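Local coordinates for protein ectonucleoside triphosphate diphosphohydrolase 4 (Homo sapiens, PDB 6WG5) that belongs to the GDA1/CD39 nucleoside phosphatase family, whose fold is related to that of the actin-like ATPases, at residues A199-N204 / R216-G221; G188-I193 / H269-Y274. All blocks are in the same frame, centred on the assembly; numbering follows the deposited sequence. Where two conformers were deposited one is given.

Contact 1. Residues A199-N204 / R216-G221; sequences AVVEVN and RKRTAG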
# COMPACT_ATOMS: atom_id res chain seq x y z
N ALA A 199 -16.48 -15.14 3.19
CA ALA A 199 -17.39 -14.71 2.14
C ALA A 199 -16.87 -15.11 0.76
O ALA A 199 -15.66 -15.29 0.55
CB ALA A 199 -17.58 -13.19 2.19
N VAL A 200 -17.79 -15.24 -0.19
CA VAL A 200 -17.47 -15.66 -1.54
C VAL A 200 -18.05 -14.65 -2.53
O VAL A 200 -18.98 -13.91 -2.22
CB VAL A 200 -18.00 -17.07 -1.85
CG1 VAL A 200 -17.26 -18.10 -1.03
CG2 VAL A 200 -19.50 -17.15 -1.58
N VAL A 201 -17.48 -14.65 -3.74
CA VAL A 201 -17.90 -13.75 -4.81
C VAL A 201 -18.02 -14.55 -6.10
O VAL A 201 -17.42 -15.61 -6.27
CB VAL A 201 -16.92 -12.58 -5.02
CG1 VAL A 201 -17.02 -11.59 -3.87
CG2 VAL A 201 -15.50 -13.09 -5.16
N GLU A 202 -18.82 -14.01 -7.02
CA GLU A 202 -18.91 -14.54 -8.37
C GLU A 202 -17.95 -13.76 -9.26
O GLU A 202 -17.97 -12.53 -9.28
CB GLU A 202 -20.35 -14.42 -8.89
CG GLU A 202 -20.59 -15.06 -10.24
CD GLU A 202 -22.03 -14.89 -10.71
OE1 GLU A 202 -22.83 -14.28 -9.96
OE2 GLU A 202 -22.35 -15.35 -11.82
N VAL A 203 -17.10 -14.48 -9.99
CA VAL A 203 -16.02 -13.89 -10.77
C VAL A 203 -16.24 -14.19 -12.24
O VAL A 203 -16.60 -15.32 -12.61
CB VAL A 203 -14.64 -14.41 -10.31
CG1 VAL A 203 -13.52 -13.78 -11.13
CG2 VAL A 203 -14.44 -14.14 -8.83
N ASN A 204 -16.01 -13.19 -13.08
CA ASN A 204 -15.97 -13.36 -14.53
C ASN A 204 -14.52 -13.24 -14.96
O ASN A 204 -13.93 -12.16 -14.92
CB ASN A 204 -16.83 -12.31 -15.24
CG ASN A 204 -18.28 -12.36 -14.81
OD1 ASN A 204 -18.83 -11.36 -14.35
ND2 ASN A 204 -18.91 -13.52 -14.95
N ARG A 216 -15.39 -18.10 -5.64
CA ARG A 216 -14.22 -18.29 -4.79
C ARG A 216 -14.26 -17.26 -3.67
O ARG A 216 -15.13 -16.40 -3.62
CB ARG A 216 -12.92 -18.18 -5.60
CG ARG A 216 -12.75 -16.83 -6.28
CD ARG A 216 -11.48 -16.76 -7.11
NE ARG A 216 -11.31 -15.43 -7.69
CZ ARG A 216 -10.59 -15.16 -8.77
NH1 ARG A 216 -10.51 -13.91 -9.22
NH2 ARG A 216 -9.94 -16.13 -9.41
N LYS A 217 -13.28 -17.37 -2.76
CA LYS A 217 -13.21 -16.46 -1.63
C LYS A 217 -13.15 -15.01 -2.09
O LYS A 217 -12.39 -14.66 -3.00
CB LYS A 217 -11.97 -16.76 -0.78
CG LYS A 217 -12.11 -17.92 0.18
CD LYS A 217 -10.91 -17.96 1.11
CE LYS A 217 -10.94 -19.16 2.03
NZ LYS A 217 -9.75 -19.19 2.93
N ARG A 218 -13.95 -14.16 -1.45
CA ARG A 218 -13.84 -12.72 -1.65
C ARG A 218 -12.49 -12.23 -1.15
O ARG A 218 -11.97 -12.72 -0.14
CB ARG A 218 -14.97 -12.01 -0.91
CG ARG A 218 -15.05 -10.52 -1.15
CD ARG A 218 -16.21 -9.92 -0.39
NE ARG A 218 -16.00 -9.97 1.05
CZ ARG A 218 -16.93 -9.69 1.96
NH1 ARG A 218 -18.16 -9.35 1.57
NH2 ARG A 218 -16.65 -9.76 3.25
N THR A 219 -11.92 -11.26 -1.85
CA THR A 219 -10.66 -10.64 -1.45
C THR A 219 -10.92 -9.33 -0.72
O THR A 219 -12.03 -8.79 -0.72
CB THR A 219 -9.76 -10.40 -2.66
OG1 THR A 219 -10.44 -9.60 -3.63
CG2 THR A 219 -9.34 -11.72 -3.29
N ALA A 220 -9.86 -8.81 -0.11
CA ALA A 220 -9.92 -7.56 0.65
C ALA A 220 -9.16 -6.48 -0.11
O ALA A 220 -7.98 -6.67 -0.44
CB ALA A 220 -9.33 -7.75 2.05
N GLY A 221 -9.83 -5.36 -0.37
CA GLY A 221 -9.16 -4.22 -0.96
C GLY A 221 -8.32 -3.48 0.06
O GLY A 221 -8.43 -3.69 1.27
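Val201 and Arg216 form an antiparallel hydrogen-bonded pair, and Val200 and Lys217 follow as a non-hydrogen-bonded pair with CA atoms 4.3 Å apart. In the first pair Val201 N lies 2.9 Å from Arg216 O. The return bond, Arg216 N to Val201 O, is longer at 3.3 Å. One step further, Arg218 N donates to Ala199 O, a nearly straight bond (169° at the hydrogen) whose donor stands above the carbonyl plane, 38° out of it. Side chains of two arginines then reach back over the partner strand. The Arg218 chain crosses Val201 at about a right angle, with Val201 CG1 3.5 Å from Arg218 CG. A turn about CG-CD (chi3 68°) takes NE out of the extended line, and the guanidinium ends up with Ala199 CB over its centre, 3.5 Å above the plane. These pairings define a two-stranded beta hairpin, strands 200-203 and 214-217, separate from the large mixed sheet that the chain enters directly afterwards at strand 221-225. The side chains of Val201 and Arg216 leave the hairpin on the same face. Arg216, extended from CG to NE, crosses Val203 at about a right angle: Val203 CG2 lies 3.6 Å from Arg216 NE, and Val203 CG1 lies over one face of the guanidinium, toward the NH1 rim. Both arginine heads have polar partners beyond the hairpin, Glu235 and the carbonyl of Glu268 for Arg216, Asn378 and Glu380 for Arg218.

Contact 2. Residues G188-I193 / H269-Y274; sequences GRFEHI and HVYRVY
Phe190 meets Tyr271 in an offset edge-to-face stack, the phenylalanine giving the edge: the ring centroids are 5.2 Å apart and the planes are inclined at 65°. Tyr271 CG lies anti to its carbonyl carbon, beside the backbone N (chi1 -68°). The approach is made by one side of the Phe190 ring, with CE1 3.6 Å from Tyr271 CZ and CD1 close to the hydroxyl, which lies near the plane of the phenylalanine ring. His192 and His269 have nearly parallel planes (20°), yet the two side chains run in roughly opposite directions and are displaced, so that with centroids 4.5 Å apart little of one ring lies over the other. His269 CE1 sits over a face of His192, 3.3 Å from His192 NE2. The same CE1 edge of His269 points to the backbone, lying 3.1 Å from Phe190 O, which is in the imidazole plane, while His269 NE2 is hydrogen-bonded to the carbonyl of His68. His192 and Tyr271 approach tip to tip, His192 CE1 being 3.5 Å from Tyr271 OH, although high B factors make the position of His192 less certain. The geometry is consistent with Tyr271 OH donating to a water at 2.7 Å, which in turn donates to Arg189 O, so the hydroxyl is linked to the loop backbone. Ile181 and Asn184 of helix 172-186 also touch Phe190. The loop leaves that helix through a Schellman motif at Gly188, whose phi is positive, and continues as a type I beta turn from Gly188 to Glu191; the contact thus sets a helix C-terminal cap and its turn against strand 270-279 of the six-stranded mixed sheet, within a fold of the actin-like ATPase clan.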
# COMPACT_ATOMS: atom_id res chain seq x y z
N GLY A 188 -5.31 -15.45 3.85
CA GLY A 188 -5.77 -16.74 3.39
C GLY A 188 -6.77 -16.71 2.26
O GLY A 188 -7.44 -17.72 2.02
N ARG A 189 -6.88 -15.59 1.55
CA ARG A 189 -7.90 -15.45 0.51
C ARG A 189 -7.54 -16.19 -0.77
O ARG A 189 -8.40 -16.31 -1.65
CB ARG A 189 -8.13 -13.97 0.21
CG ARG A 189 -8.45 -13.14 1.44
CD ARG A 189 -9.65 -13.71 2.20
NE ARG A 189 -9.91 -12.98 3.44
CZ ARG A 189 -10.68 -11.91 3.54
NH1 ARG A 189 -11.28 -11.41 2.47
NH2 ARG A 189 -10.85 -11.33 4.72
N PHE A 190 -6.31 -16.68 -0.90
CA PHE A 190 -5.93 -17.53 -2.02
C PHE A 190 -5.99 -19.01 -1.66
O PHE A 190 -5.76 -19.85 -2.53
CB PHE A 190 -4.53 -17.16 -2.50
CG PHE A 190 -4.40 -15.71 -2.90
CD1 PHE A 190 -5.36 -15.11 -3.69
CD2 PHE A 190 -3.33 -14.96 -2.46
CE1 PHE A 190 -5.24 -13.78 -4.05
CE2 PHE A 190 -3.21 -13.63 -2.82
CZ PHE A 190 -4.17 -13.04 -3.62
N GLU A 191 -6.28 -19.34 -0.41
CA GLU A 191 -6.62 -20.71 -0.03
C GLU A 191 -8.06 -20.98 -0.44
O GLU A 191 -8.98 -20.32 0.04
CB GLU A 191 -6.43 -20.91 1.47
CG GLU A 191 -5.01 -21.23 1.89
CD GLU A 191 -4.73 -20.87 3.33
OE1 GLU A 191 -5.67 -20.91 4.15
OE2 GLU A 191 -3.57 -20.53 3.64
N HIS A 192 -8.25 -21.95 -1.33
CA HIS A 192 -9.54 -22.18 -1.95
C HIS A 192 -10.19 -23.44 -1.39
O HIS A 192 -9.50 -24.38 -0.99
CB HIS A 192 -9.40 -22.28 -3.48
CG HIS A 192 -9.17 -20.96 -4.14
ND1 HIS A 192 -9.33 -19.76 -3.48
CD2 HIS A 192 -8.81 -20.65 -5.41
CE1 HIS A 192 -9.07 -18.77 -4.30
NE2 HIS A 192 -8.75 -19.27 -5.48
N ILE A 193 -11.52 -23.43 -1.35
CA ILE A 193 -12.31 -24.43 -0.65
C ILE A 193 -12.14 -24.19 0.84
O ILE A 193 -11.18 -23.53 1.26
CB ILE A 193 -11.93 -25.87 -1.05
CG1 ILE A 193 -12.01 -26.03 -2.57
CG2 ILE A 193 -12.84 -26.89 -0.37
CD1 ILE A 193 -11.55 -27.38 -3.09
N HIS A 269 -7.03 -18.95 -9.91
CA HIS A 269 -6.21 -17.89 -9.34
C HIS A 269 -5.97 -16.74 -10.31
O HIS A 269 -4.98 -16.01 -10.17
CB HIS A 269 -4.87 -18.45 -8.87
CG HIS A 269 -4.97 -19.34 -7.67
ND1 HIS A 269 -5.52 -18.92 -6.47
CD2 HIS A 269 -4.59 -20.62 -7.47
CE1 HIS A 269 -5.47 -19.91 -5.60
NE2 HIS A 269 -4.91 -20.95 -6.18
N VAL A 270 -6.85 -16.56 -11.30
CA VAL A 270 -6.78 -15.41 -12.20
C VAL A 270 -7.58 -14.27 -11.57
O VAL A 270 -8.75 -14.44 -11.22
CB VAL A 270 -7.33 -15.76 -13.59
CG1 VAL A 270 -7.41 -14.52 -14.47
CG2 VAL A 270 -6.45 -16.81 -14.25
N TYR A 271 -6.94 -13.11 -11.42
CA TYR A 271 -7.54 -11.96 -10.76
C TYR A 271 -7.40 -10.72 -11.62
O TYR A 271 -6.40 -10.53 -12.31
CB TYR A 271 -6.89 -11.70 -9.39
CG TYR A 271 -7.17 -12.77 -8.36
CD1 TYR A 271 -8.30 -12.70 -7.56
CD2 TYR A 271 -6.31 -13.84 -8.20
CE1 TYR A 271 -8.56 -13.68 -6.62
CE2 TYR A 271 -6.57 -14.83 -7.27
CZ TYR A 271 -7.70 -14.74 -6.48
OH TYR A 271 -7.96 -15.71 -5.55
N ARG A 272 -8.43 -9.88 -11.58
CA ARG A 272 -8.40 -8.54 -12.15
C ARG A 272 -8.39 -7.54 -10.99
O ARG A 272 -9.36 -7.47 -10.23
CB ARG A 272 -9.60 -8.30 -13.06
CG ARG A 272 -9.55 -6.99 -13.83
CD ARG A 272 -10.84 -6.71 -14.59
NE ARG A 272 -11.48 -7.94 -15.06
CZ ARG A 272 -12.72 -8.33 -14.76
NH1 ARG A 272 -13.19 -9.47 -15.25
NH2 ARG A 272 -13.51 -7.59 -13.99
N VAL A 273 -7.29 -6.79 -10.86
CA VAL A 273 -7.11 -5.87 -9.75
C VAL A 273 -6.95 -4.46 -10.30
O VAL A 273 -6.13 -4.22 -11.20
CB VAL A 273 -5.90 -6.26 -8.88
CG1 VAL A 273 -5.75 -5.30 -7.71
CG2 VAL A 273 -6.04 -7.69 -8.39
N TYR A 274 -7.72 -3.52 -9.74
CA TYR A 274 -7.63 -2.11 -10.07
C TYR A 274 -6.70 -1.43 -9.08
O TYR A 274 -6.80 -1.66 -7.87
CB TYR A 274 -9.01 -1.47 -10.03
CG TYR A 274 -9.03 0.04 -10.00
CD1 TYR A 274 -9.17 0.73 -8.81
CD2 TYR A 274 -8.91 0.78 -11.17
CE1 TYR A 274 -9.20 2.11 -8.77
CE2 TYR A 274 -8.94 2.17 -11.15
CZ TYR A 274 -9.08 2.83 -9.94
OH TYR A 274 -9.10 4.20 -9.91
O HOH W 1 -9.92 -15.67 -3.66

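Contacts 1 and 2 adjoin, their centres about 7 Å apart, and the hairpin of contact 1 falls in sequence between the two segments of contact 2. Tyr271 takes part in both: Arg216 makes a cation-pi contact with the ring face opposite the one met by Phe190. Two probable hydrogen bonds join the hairpin to the partners of contact 2, Arg216 NH1 to Val270 O at 2.7 Å on the strand and Lys217 NZ to Gly188 O at 2.9 Å at the helix end. Arg189 NH1 adds a bond to the carbonyl of Arg218, and Glu380 forms salt bridges with both arginines. The hairpin therefore bridges loop 188-193 and strand 270-279.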